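Tail fiber protein (Pseudomonas aeruginosa, PDB 6CL6) forms the trimeric fiber of the contractile R2 pyocin and, as its receptor-binding protein, probably recognises the surface of target bacterial cells. Local coordinates at residues A[297-301]-A[316-321]; A[304-308]-A[361-365]; A[320-325]-A[368-372]; A[125-129]-A[145-149]. All coordinates share one frame; numbering follows the deposited sequence.

Contact 1 (A[297-301]-A[316-321]); sequences LIRQW and FPIPFP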
loop_
_atom_site.group_PDB
_atom_site.type_symbol
_atom_site.label_atom_id
_atom_site.label_comp_id
_atom_site.label_asym_id
_atom_site.label_seq_id
_atom_site.Cartn_x
_atom_site.Cartn_y
_atom_site.Cartn_z
ATOM N N LEU A 297 73.010 40.326 -1.933
ATOM C CA LEU A 297 74.157 41.032 -2.495
ATOM C C LEU A 297 73.712 42.362 -3.086
ATOM O O LEU A 297 72.697 42.448 -3.792
ATOM C CB LEU A 297 74.840 40.178 -3.561
ATOM C CG LEU A 297 76.032 40.803 -4.283
ATOM C CD1 LEU A 297 77.207 40.942 -3.338
ATOM C CD2 LEU A 297 76.406 39.965 -5.480
ATOM N N ILE A 298 74.472 43.417 -2.773
ATOM C CA ILE A 298 74.185 44.761 -3.243
ATOM C C ILE A 298 75.415 45.269 -3.983
ATOM O O ILE A 298 76.544 45.102 -3.498
ATOM C CB ILE A 298 73.843 45.725 -2.091
ATOM C CG1 ILE A 298 72.541 45.286 -1.408
ATOM C CG2 ILE A 298 73.752 47.172 -2.605
ATOM C CD1 ILE A 298 72.292 45.994 -0.122
ATOM N N ARG A 299 75.185 45.881 -5.137
ATOM C CA ARG A 299 76.216 46.606 -5.865
ATOM C C ARG A 299 75.791 48.060 -5.994
ATOM O O ARG A 299 74.614 48.357 -6.228
ATOM C CB ARG A 299 76.463 46.026 -7.259
ATOM C CG ARG A 299 77.025 44.611 -7.249
ATOM C CD ARG A 299 77.608 44.243 -8.619
ATOM N NE ARG A 299 78.846 44.966 -8.938
ATOM C CZ ARG A 299 80.080 44.563 -8.602
ATOM N NH1 ARG A 299 80.262 43.437 -7.917
ATOM N NH2 ARG A 299 81.130 45.286 -8.957
ATOM N N GLN A 300 76.755 48.966 -5.853
ATOM C CA GLN A 300 76.470 50.387 -5.899
ATOM C C GLN A 300 77.570 51.065 -6.716
ATOM O O GLN A 300 78.623 50.484 -6.959
ATOM C CB GLN A 300 76.406 51.006 -4.493
ATOM C CG GLN A 300 75.614 50.201 -3.473
ATOM C CD GLN A 300 75.202 51.042 -2.258
ATOM O OE1 GLN A 300 74.708 52.149 -2.405
ATOM N NE2 GLN A 300 75.432 50.515 -1.066
ATOM N N TRP A 301 77.290 52.297 -7.142
ATOM C CA TRP A 301 78.230 53.027 -7.992
ATOM C C TRP A 301 77.952 54.516 -7.897
ATOM O O TRP A 301 76.892 54.949 -7.441
ATOM C CB TRP A 301 78.128 52.581 -9.455
ATOM C CG TRP A 301 76.738 52.664 -9.961
ATOM C CD1 TRP A 301 76.152 53.718 -10.589
ATOM C CD2 TRP A 301 75.730 51.641 -9.865
ATOM N NE1 TRP A 301 74.832 53.412 -10.880
ATOM C CE2 TRP A 301 74.568 52.139 -10.467
ATOM C CE3 TRP A 301 75.718 50.341 -9.346
ATOM C CZ2 TRP A 301 73.380 51.394 -10.539
ATOM C CZ3 TRP A 301 74.540 49.604 -9.426
ATOM C CH2 TRP A 301 73.405 50.140 -10.025
ATOM N N PHE A 316 77.806 56.023 -0.001
ATOM C CA PHE A 316 77.087 55.089 -0.841
ATOM C C PHE A 316 75.644 55.548 -1.026
ATOM O O PHE A 316 75.032 56.052 -0.079
ATOM C CB PHE A 316 77.103 53.701 -0.212
ATOM C CG PHE A 316 78.479 53.132 -0.028
ATOM C CD1 PHE A 316 79.415 53.181 -1.046
ATOM C CD2 PHE A 316 78.841 52.558 1.173
ATOM C CE1 PHE A 316 80.674 52.643 -0.866
ATOM C CE2 PHE A 316 80.096 52.031 1.353
ATOM C CZ PHE A 316 81.012 52.058 0.337
ATOM N N PRO A 317 75.067 55.351 -2.218
ATOM C CA PRO A 317 73.649 55.708 -2.423
ATOM C C PRO A 317 72.712 55.185 -1.346
ATOM O O PRO A 317 71.813 55.926 -0.910
ATOM C CB PRO A 317 73.348 55.103 -3.800
ATOM C CG PRO A 317 74.669 55.177 -4.530
ATOM C CD PRO A 317 75.726 54.934 -3.483
ATOM N N ILE A 318 72.871 53.932 -0.922
ATOM C CA ILE A 318 72.188 53.427 0.270
ATOM C C ILE A 318 73.226 52.788 1.183
ATOM O O ILE A 318 74.276 52.321 0.721
ATOM C CB ILE A 318 71.091 52.399 -0.083
ATOM C CG1 ILE A 318 71.697 51.214 -0.859
ATOM C CG2 ILE A 318 69.985 53.057 -0.883
ATOM C CD1 ILE A 318 70.688 50.096 -1.136
ATOM N N PRO A 319 72.952 52.726 2.473
ATOM C CA PRO A 319 73.870 52.023 3.374
ATOM C C PRO A 319 73.854 50.536 3.101
ATOM O O PRO A 319 72.803 49.948 2.804
ATOM C CB PRO A 319 73.303 52.326 4.775
ATOM C CG PRO A 319 72.354 53.446 4.586
ATOM C CD PRO A 319 71.811 53.317 3.209
ATOM N N PHE A 320 75.025 49.928 3.198
ATOM C CA PHE A 320 75.096 48.474 3.226
ATOM C C PHE A 320 74.521 47.995 4.560
ATOM O O PHE A 320 74.883 48.533 5.614
ATOM C CB PHE A 320 76.528 47.985 3.058
ATOM C CG PHE A 320 77.055 48.113 1.657
ATOM C CD1 PHE A 320 76.629 47.245 0.650
ATOM C CD2 PHE A 320 78.021 49.079 1.347
ATOM C CE1 PHE A 320 77.137 47.352 -0.642
ATOM C CE2 PHE A 320 78.523 49.186 0.047
ATOM C CZ PHE A 320 78.092 48.330 -0.936
ATOM N N PRO A 321 73.588 47.037 4.557
ATOM C CA PRO A 321 73.003 46.601 5.840
ATOM C C PRO A 321 74.021 46.080 6.836
ATOM O O PRO A 321 73.869 46.321 8.040
ATOM C CB PRO A 321 72.020 45.500 5.404
ATOM C CG PRO A 321 71.603 45.910 4.045
ATOM C CD PRO A 321 72.830 46.521 3.402
#
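Gln300 and Ile318 are joined by a pair of hydrogen bonds that carry the polar side of this contact. With CG of Gln300 beside the backbone N (chi1 -45°) and the chain extended beyond it, the amide reaches from strand 297-306 into the loop 316-321. Ile318 N gives its hydrogen to Gln300 OE1 at 3.0 Å, almost perfectly straight (178°), while Gln300 NE2 donates to Ile318 O at 2.8 Å. That carbonyl oxygen lies close to the amide plane. The amide thus pairs with both N and O of one residue, as an antiparallel neighbour would. The Pro317 ring lies beside it, its CD 3.2 Å from Gln300 OE1.

An amide-to-ring contact comes next. Gln300 NE2 sits 3.4 Å above the plane of the Phe320 ring and over its centre, with amide and ring planes 66° apart. Ile298 O lies at the edge of the same ring, 3.7 Å from Phe320 CE1.

The rest is apolar. The CD1 end of Ile298 meets CD of the Pro321 ring at 3.6 Å, and Ile298 CG2 rests 3.9 Å from Phe320 CE1. Trp289 of strand 288-292 touches both Gln300 and Ile318.

In this C-terminal, gp53-like domain of the H-type lectin clan, the loop lies against one side of the sheet. Two bonds and a ring fix the rotation of the buried Gln300 amide, which gives the irregular, proline-rich loop both a donor and an acceptor.

Contact 2 (A[304-308]-A[361-365]); sequences VTCPA and AQAVL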
loop_
_atom_site.group_PDB
_atom_site.type_symbol
_atom_site.label_atom_id
_atom_site.label_comp_id
_atom_site.label_asym_id
_atom_site.label_seq_id
_atom_site.Cartn_x
_atom_site.Cartn_y
_atom_site.Cartn_z
ATOM N N VAL A 304 83.090 60.767 -8.190
ATOM C CA VAL A 304 83.586 61.687 -7.176
ATOM C C VAL A 304 84.743 62.477 -7.764
ATOM O O VAL A 304 85.545 61.943 -8.527
ATOM C CB VAL A 304 83.991 60.924 -5.890
ATOM C CG1 VAL A 304 85.169 60.015 -6.133
ATOM C CG2 VAL A 304 84.266 61.881 -4.752
ATOM N N THR A 305 84.818 63.761 -7.412
ATOM C CA THR A 305 85.968 64.599 -7.784
ATOM C C THR A 305 87.030 64.459 -6.707
ATOM O O THR A 305 86.761 64.710 -5.520
ATOM C CB THR A 305 85.558 66.059 -7.954
ATOM O OG1 THR A 305 84.616 66.169 -9.030
ATOM C CG2 THR A 305 86.796 66.929 -8.296
ATOM N N CYS A 306 88.216 64.034 -7.114
ATOM C CA CYS A 306 89.350 63.861 -6.219
ATOM C C CYS A 306 90.387 64.967 -6.465
ATOM O O CYS A 306 90.551 65.432 -7.604
ATOM C CB CYS A 306 90.038 62.495 -6.427
ATOM S SG CYS A 306 89.038 61.083 -6.122
ATOM N N PRO A 307 91.100 65.402 -5.438
ATOM C CA PRO A 307 92.209 66.340 -5.657
ATOM C C PRO A 307 93.406 65.593 -6.230
ATOM O O PRO A 307 93.477 64.365 -6.208
ATOM C CB PRO A 307 92.524 66.884 -4.262
ATOM C CG PRO A 307 91.673 66.068 -3.270
ATOM C CD PRO A 307 91.132 64.880 -4.070
ATOM N N ALA A 308 94.367 66.367 -6.738
ATOM C CA ALA A 308 95.596 65.776 -7.260
ATOM C C ALA A 308 96.275 64.938 -6.180
ATOM O O ALA A 308 96.410 65.372 -5.043
ATOM C CB ALA A 308 96.529 66.894 -7.730
ATOM N N ALA A 361 96.494 65.740 -10.925
ATOM C CA ALA A 361 95.575 66.844 -11.145
ATOM C C ALA A 361 94.217 66.453 -10.593
ATOM O O ALA A 361 93.891 65.272 -10.510
ATOM C CB ALA A 361 95.437 67.220 -12.620
ATOM N N GLN A 362 93.432 67.457 -10.208
ATOM C CA GLN A 362 92.037 67.214 -9.856
ATOM C C GLN A 362 91.366 66.407 -10.963
ATOM O O GLN A 362 91.514 66.719 -12.152
ATOM C CB GLN A 362 91.309 68.543 -9.654
ATOM C CG GLN A 362 89.860 68.402 -9.203
ATOM C CD GLN A 362 89.207 69.716 -8.799
ATOM O OE1 GLN A 362 89.271 70.121 -7.636
ATOM N NE2 GLN A 362 88.595 70.396 -9.764
ATOM N N ALA A 363 90.612 65.374 -10.572
ATOM C CA ALA A 363 90.079 64.486 -11.576
ATOM C C ALA A 363 88.835 63.800 -11.047
ATOM O O ALA A 363 88.718 63.519 -9.859
ATOM C CB ALA A 363 91.077 63.418 -12.031
ATOM N N VAL A 364 87.930 63.515 -11.962
ATOM C CA VAL A 364 86.708 62.785 -11.634
ATOM C C VAL A 364 86.987 61.298 -11.770
ATOM O O VAL A 364 87.428 60.840 -12.826
ATOM C CB VAL A 364 85.544 63.205 -12.528
ATOM C CG1 VAL A 364 84.361 62.314 -12.232
ATOM C CG2 VAL A 364 85.180 64.684 -12.283
ATOM N N LEU A 365 86.734 60.550 -10.698
ATOM C CA LEU A 365 86.853 59.103 -10.692
ATOM C C LEU A 365 85.479 58.482 -10.473
ATOM O O LEU A 365 84.704 58.932 -9.617
ATOM C CB LEU A 365 87.816 58.637 -9.599
ATOM C CG LEU A 365 89.322 58.733 -9.941
ATOM C CD1 LEU A 365 89.761 60.173 -10.192
ATOM C CD2 LEU A 365 90.140 58.097 -8.816
#
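With OG1 beside the backbone N (chi1 -63°), the CG2 methyl of Thr305 is left opposite that nitrogen; Gln362 CG likewise stands opposite its own N (chi1 -177°), and Thr305 CG2 comes to 3.5 Å from Gln362 CG. The strand pair is antiparallel, formed by 297-306 and 363-371 of a C-terminal beta domain whose family belongs to the H-type lectin clan.

Val304 with Leu365 and Cys306 with Ala363 are hydrogen-bonded pairs, each closed by two backbone bonds; Cys306 N to Ala363 O, at 2.8 Å, is the straightest of the four (174°). Between them Thr305 and Val364 make a non-hydrogen-bonded pair, with Thr305 OG1 3.6 Å from Val364 CG2 on the solvent-facing side. The other side of the sheet is more buried: Cys306 SG lies 4.2 Å from Leu365 CD2, and both side chains touch Ile355 and Asn357 of strand 352-357.

Beyond Cys306 the ladder gives way to loop. There Asn357 ND2 bonds to both Pro307 O and Ala361 O, bridging the two segments. Asp309, the next residue after Ala308, and Gly358 are ligands of bound calcium. Gln362 CA approaches Cys306 O at 3.2 Å in a CA-H...O contact, while Ala308 CB abuts Ala361 N at 3.4 Å.

Contact 3 (A[320-325]-A[368-372]); sequences FPTLCL and EAFGR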
loop_
_atom_site.group_PDB
_atom_site.type_symbol
_atom_site.label_atom_id
_atom_site.label_comp_id
_atom_site.label_asym_id
_atom_site.label_seq_id
_atom_site.Cartn_x
_atom_site.Cartn_y
_atom_site.Cartn_z
ATOM N N PHE A 320 75.025 49.928 3.198
ATOM C CA PHE A 320 75.096 48.474 3.226
ATOM C C PHE A 320 74.521 47.995 4.560
ATOM O O PHE A 320 74.883 48.533 5.614
ATOM C CB PHE A 320 76.528 47.985 3.058
ATOM C CG PHE A 320 77.055 48.113 1.657
ATOM C CD1 PHE A 320 76.629 47.245 0.650
ATOM C CD2 PHE A 320 78.021 49.079 1.347
ATOM C CE1 PHE A 320 77.137 47.352 -0.642
ATOM C CE2 PHE A 320 78.523 49.186 0.047
ATOM C CZ PHE A 320 78.092 48.330 -0.936
ATOM N N PRO A 321 73.588 47.037 4.557
ATOM C CA PRO A 321 73.003 46.601 5.840
ATOM C C PRO A 321 74.021 46.080 6.836
ATOM O O PRO A 321 73.869 46.321 8.040
ATOM C CB PRO A 321 72.020 45.500 5.404
ATOM C CG PRO A 321 71.603 45.910 4.045
ATOM C CD PRO A 321 72.830 46.521 3.402
ATOM N N THR A 322 75.069 45.398 6.377
ATOM C CA THR A 322 76.054 44.805 7.273
ATOM C C THR A 322 77.476 45.255 6.962
ATOM O O THR A 322 78.166 45.734 7.866
ATOM C CB THR A 322 75.946 43.275 7.212
ATOM O OG1 THR A 322 74.629 42.880 7.601
ATOM C CG2 THR A 322 76.944 42.628 8.145
ATOM N N LEU A 323 77.958 45.087 5.732
ATOM C CA LEU A 323 79.317 45.523 5.437
ATOM C C LEU A 323 79.533 45.664 3.938
ATOM O O LEU A 323 78.860 45.037 3.131
ATOM C CB LEU A 323 80.367 44.559 6.010
ATOM C CG LEU A 323 80.724 43.324 5.194
ATOM C CD1 LEU A 323 81.865 42.568 5.849
ATOM C CD2 LEU A 323 79.517 42.409 5.029
ATOM N N CYS A 324 80.489 46.517 3.585
ATOM C CA CYS A 324 80.984 46.592 2.218
ATOM C C CYS A 324 82.039 45.511 2.026
ATOM O O CYS A 324 82.942 45.368 2.857
ATOM C CB CYS A 324 81.564 47.978 1.957
ATOM S SG CYS A 324 82.375 48.111 0.384
ATOM N N LEU A 325 81.905 44.728 0.952
ATOM C CA LEU A 325 82.826 43.625 0.693
ATOM C C LEU A 325 84.009 44.004 -0.201
ATOM O O LEU A 325 85.021 43.287 -0.218
ATOM C CB LEU A 325 82.080 42.456 0.060
ATOM C CG LEU A 325 81.158 41.693 1.018
ATOM C CD1 LEU A 325 80.327 40.672 0.255
ATOM C CD2 LEU A 325 81.965 41.025 2.129
ATOM N N GLU A 368 82.783 51.591 -8.105
ATOM C CA GLU A 368 81.791 50.574 -7.821
ATOM C C GLU A 368 82.133 49.918 -6.489
ATOM O O GLU A 368 83.307 49.809 -6.113
ATOM C CB GLU A 368 81.768 49.502 -8.915
ATOM C CG GLU A 368 80.809 49.746 -10.033
ATOM C CD GLU A 368 80.636 48.495 -10.899
ATOM O OE1 GLU A 368 81.494 48.241 -11.771
ATOM O OE2 GLU A 368 79.668 47.747 -10.669
ATOM N N ALA A 369 81.100 49.488 -5.770
ATOM C CA ALA A 369 81.275 48.812 -4.500
ATOM C C ALA A 369 80.217 47.725 -4.386
ATOM O O ALA A 369 79.163 47.815 -5.006
ATOM C CB ALA A 369 81.151 49.781 -3.326
ATOM N N PHE A 370 80.523 46.679 -3.612
ATOM C CA PHE A 370 79.570 45.601 -3.407
ATOM C C PHE A 370 79.630 45.153 -1.959
ATOM O O PHE A 370 80.622 45.353 -1.256
ATOM C CB PHE A 370 79.817 44.442 -4.394
ATOM C CG PHE A 370 81.143 43.756 -4.218
ATOM C CD1 PHE A 370 82.292 44.290 -4.799
ATOM C CD2 PHE A 370 81.240 42.580 -3.487
ATOM C CE1 PHE A 370 83.516 43.665 -4.634
ATOM C CE2 PHE A 370 82.454 41.947 -3.314
ATOM C CZ PHE A 370 83.598 42.488 -3.889
ATOM N N GLY A 371 78.527 44.557 -1.502
ATOM C CA GLY A 371 78.457 44.150 -0.113
ATOM C C GLY A 371 77.111 43.534 0.227
ATOM O O GLY A 371 76.428 42.995 -0.645
ATOM N N ARG A 372 76.731 43.609 1.493
ATOM C CA ARG A 372 75.491 42.981 1.934
ATOM C C ARG A 372 74.997 43.676 3.186
ATOM O O ARG A 372 75.648 44.603 3.707
ATOM C CB ARG A 372 75.703 41.485 2.193
ATOM C CG ARG A 372 76.675 41.168 3.328
ATOM C CD ARG A 372 76.722 39.673 3.616
ATOM N NE ARG A 372 77.870 39.305 4.445
ATOM C CZ ARG A 372 77.832 39.200 5.771
ATOM N NH1 ARG A 372 76.703 39.430 6.432
ATOM N NH2 ARG A 372 78.926 38.857 6.435
ATOM O OXT ARG A 372 73.929 43.334 3.690
#
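Phe320, Phe370 and the Arg372 guanidinium are the flat groups here. Cys324 CA lies over one face of the Phe320 ring, toward its rim, and the carbonyl carbon of Ala369 sits at the ring's edge; Phe320 CE1 also comes to 3.2 Å from Gly371 N, approaching obliquely. One face of Phe370 takes the carbonyl carbon of Leu325, 3.9 Å above the plane, and Leu325 CB presses to 3.4 Å from Phe370 CE2. Arg372 CG stands between the backbone N and carbonyl carbon (chi1 64°), with the chain extended to NE, and this lays the guanidinium face under Leu323 CD2, which is also 3.5 Å from Arg372 CG. The NE of the same group donates to Leu284 O of a neighbouring subunit.

The backbones form a non-hydrogen-bonded antiparallel pair, Cys324 against Gly371, that ends in a classic beta bulge: Thr322 and Leu323 both face Arg372. Arg372 O, part of the C-terminal carboxylate, accepts from both nitrogens. Thr322 N reaches it at 2.8 Å on a lone pair in the carbonyl plane, whereas Leu323 N stands 39° out of that plane. Arg372 N returns a bond to Leu323 O at 3.0 Å.

Gly371 CA fits closely, 3.4 Å from Leu323 O. Beside it, Leu325 N donates to Phe370 O at 2.6 Å.

Contact 4 (A[125-129]-A[145-149]); sequences SFTKE and TSGWW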
loop_
_atom_site.group_PDB
_atom_site.type_symbol
_atom_site.label_atom_id
_atom_site.label_comp_id
_atom_site.label_asym_id
_atom_site.label_seq_id
_atom_site.Cartn_x
_atom_site.Cartn_y
_atom_site.Cartn_z
ATOM N N SER A 125 -42.190 -25.355 2.536
ATOM C CA SER A 125 -41.681 -24.082 3.024
ATOM C C SER A 125 -40.200 -24.191 3.364
ATOM O O SER A 125 -39.617 -25.275 3.404
ATOM C CB SER A 125 -42.464 -23.634 4.277
ATOM O OG SER A 125 -41.988 -24.329 5.430
ATOM N N PHE A 126 -39.605 -23.033 3.626
ATOM C CA PHE A 126 -38.298 -22.959 4.272
ATOM C C PHE A 126 -38.500 -23.235 5.755
ATOM O O PHE A 126 -39.202 -22.479 6.443
ATOM C CB PHE A 126 -37.664 -21.581 4.047
ATOM C CG PHE A 126 -37.019 -21.433 2.714
ATOM C CD1 PHE A 126 -37.749 -21.057 1.617
ATOM C CD2 PHE A 126 -35.666 -21.690 2.556
ATOM C CE1 PHE A 126 -37.152 -20.936 0.377
ATOM C CE2 PHE A 126 -35.080 -21.576 1.320
ATOM C CZ PHE A 126 -35.832 -21.195 0.234
ATOM N N THR A 127 -37.893 -24.302 6.256
ATOM C CA THR A 127 -38.230 -24.808 7.576
ATOM C C THR A 127 -37.184 -24.391 8.594
ATOM O O THR A 127 -36.046 -24.064 8.256
ATOM C CB THR A 127 -38.373 -26.332 7.556
ATOM O OG1 THR A 127 -37.256 -26.951 6.932
ATOM C CG2 THR A 127 -39.637 -26.757 6.809
ATOM N N LYS A 128 -37.590 -24.401 9.875
ATOM C CA LYS A 128 -36.676 -24.016 10.931
ATOM C C LYS A 128 -35.630 -25.084 11.226
ATOM O O LYS A 128 -34.531 -24.749 11.706
ATOM C CB LYS A 128 -37.486 -23.645 12.168
ATOM C CG LYS A 128 -37.969 -22.185 12.077
ATOM C CD LYS A 128 -38.772 -21.753 13.271
ATOM C CE LYS A 128 -39.024 -20.250 13.207
ATOM N NZ LYS A 128 -39.828 -19.803 14.358
ATOM N N GLU A 129 -35.919 -26.335 10.896
ATOM C CA GLU A 129 -34.914 -27.373 10.815
ATOM C C GLU A 129 -34.409 -27.456 9.377
ATOM O O GLU A 129 -35.167 -27.269 8.439
ATOM C CB GLU A 129 -35.466 -28.725 11.256
ATOM C CG GLU A 129 -35.807 -28.761 12.746
ATOM C CD GLU A 129 -36.271 -30.150 13.185
ATOM O OE1 GLU A 129 -36.949 -30.837 12.385
ATOM O OE2 GLU A 129 -35.943 -30.554 14.321
ATOM N N THR A 145 -33.406 -27.714 -5.651
ATOM C CA THR A 145 -34.717 -27.460 -5.049
ATOM C C THR A 145 -34.571 -26.561 -3.821
ATOM O O THR A 145 -33.588 -26.649 -3.082
ATOM C CB THR A 145 -35.438 -28.790 -4.681
ATOM O OG1 THR A 145 -34.862 -29.363 -3.521
ATOM C CG2 THR A 145 -35.334 -29.770 -5.824
ATOM N N SER A 146 -35.541 -25.674 -3.630
ATOM C CA SER A 146 -35.416 -24.654 -2.588
ATOM C C SER A 146 -35.293 -25.275 -1.213
ATOM O O SER A 146 -35.946 -26.269 -0.910
ATOM C CB SER A 146 -36.631 -23.731 -2.629
ATOM O OG SER A 146 -36.649 -22.942 -3.760
ATOM N N GLY A 147 -34.472 -24.669 -0.371
ATOM C CA GLY A 147 -34.255 -25.166 0.984
ATOM C C GLY A 147 -32.891 -24.774 1.518
ATOM O O GLY A 147 -32.189 -23.935 0.946
ATOM N N TRP A 148 -32.539 -25.355 2.647
ATOM C CA TRP A 148 -31.203 -25.149 3.159
ATOM C C TRP A 148 -30.683 -26.460 3.743
ATOM O O TRP A 148 -31.432 -27.234 4.331
ATOM C CB TRP A 148 -31.112 -24.025 4.198
ATOM C CG TRP A 148 -31.978 -24.130 5.398
ATOM C CD1 TRP A 148 -33.332 -24.098 5.428
ATOM C CD2 TRP A 148 -31.553 -24.230 6.755
ATOM N NE1 TRP A 148 -33.779 -24.180 6.722
ATOM C CE2 TRP A 148 -32.708 -24.259 7.557
ATOM C CE3 TRP A 148 -30.302 -24.291 7.377
ATOM C CZ2 TRP A 148 -32.652 -24.350 8.930
ATOM C CZ3 TRP A 148 -30.241 -24.382 8.737
ATOM C CH2 TRP A 148 -31.418 -24.430 9.499
ATOM N N TRP A 149 -29.378 -26.657 3.605
ATOM C CA TRP A 149 -28.707 -27.892 3.952
ATOM C C TRP A 149 -27.387 -27.582 4.649
ATOM O O TRP A 149 -26.739 -26.566 4.371
ATOM C CB TRP A 149 -28.445 -28.760 2.710
ATOM C CG TRP A 149 -29.621 -29.410 2.144
ATOM C CD1 TRP A 149 -30.028 -30.688 2.351
ATOM C CD2 TRP A 149 -30.568 -28.831 1.235
ATOM N NE1 TRP A 149 -31.170 -30.931 1.637
ATOM C CE2 TRP A 149 -31.530 -29.799 0.962
ATOM C CE3 TRP A 149 -30.689 -27.590 0.629
ATOM C CZ2 TRP A 149 -32.617 -29.558 0.099
ATOM C CZ3 TRP A 149 -31.759 -27.341 -0.204
ATOM C CH2 TRP A 149 -32.720 -28.321 -0.452
#
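The CA atoms of Phe126 and Gly147 are the nearest pair across the two segments, 5.7 Å apart. The loop 125-129 and the start of strand 147-151 run in roughly the same direction, 28° apart, yet exchange no backbone bond with each other. Gly147 has a positive phi (153°), with backbone angles that glycine takes readily.

Trp148 makes the polar link. Its CG stands between the backbone N and the carbonyl carbon (chi1 57°), which turns the indole to the loop. There NE1 of Trp148 donates to Thr127 O at 2.7 Å, with the acceptor nearly in the indole plane and the donor in the carbonyl plane. Lys128 O lies at the same indole edge, 3.4 Å from Trp148 CZ2. Thr127 OG1 in turn donates to Glu129 O at 2.6 Å, closing the loop on itself beside the indole.

Strand 147-151 belongs to a mixed sheet, where it runs parallel to strand 132-133 and antiparallel to strand 169-177; the contact joins the loop that leads to strand 132-133 to the neighbouring strand 147-151, through the Trp148 indole. It also lies at a trimer interface: Lys128 NZ makes a salt bridge to Asp131 of one neighbouring subunit, and Ser146 OG bonds to Lys128 O of the other.

The Phe126 ring fills in beside the strand. Its CE2 is 3.6 Å from Gly147 N and its CZ 3.9 Å from Ser146 CB, while Trp148 CD1 lies at the ring edge, 4.4 Å from Phe126 CD2.

Contacts 1, 2 and 3 share the C-terminal domain, whereas contact 4 lies on the opposite side of the chain's centre, its centre about 134 Å from that of contact 1. Contacts 1 and 3 share Phe320 and Pro321 and meet through strands 297-306 and 363-371, with Gln300 N 2.8 Å from Ala369 O. Contact 2 joins the same strands farther along. All four are partly buried, but contacts 1, 3 and 4 have a larger buried share and reach neighbouring chains, while contact 2 touches none. Their chemistry differs: a backbone ladder in contact 2, a bulge at the chain terminus in contact 3, and side chains bonding to loop backbone in contacts 1 and 4, through an amide and an indole.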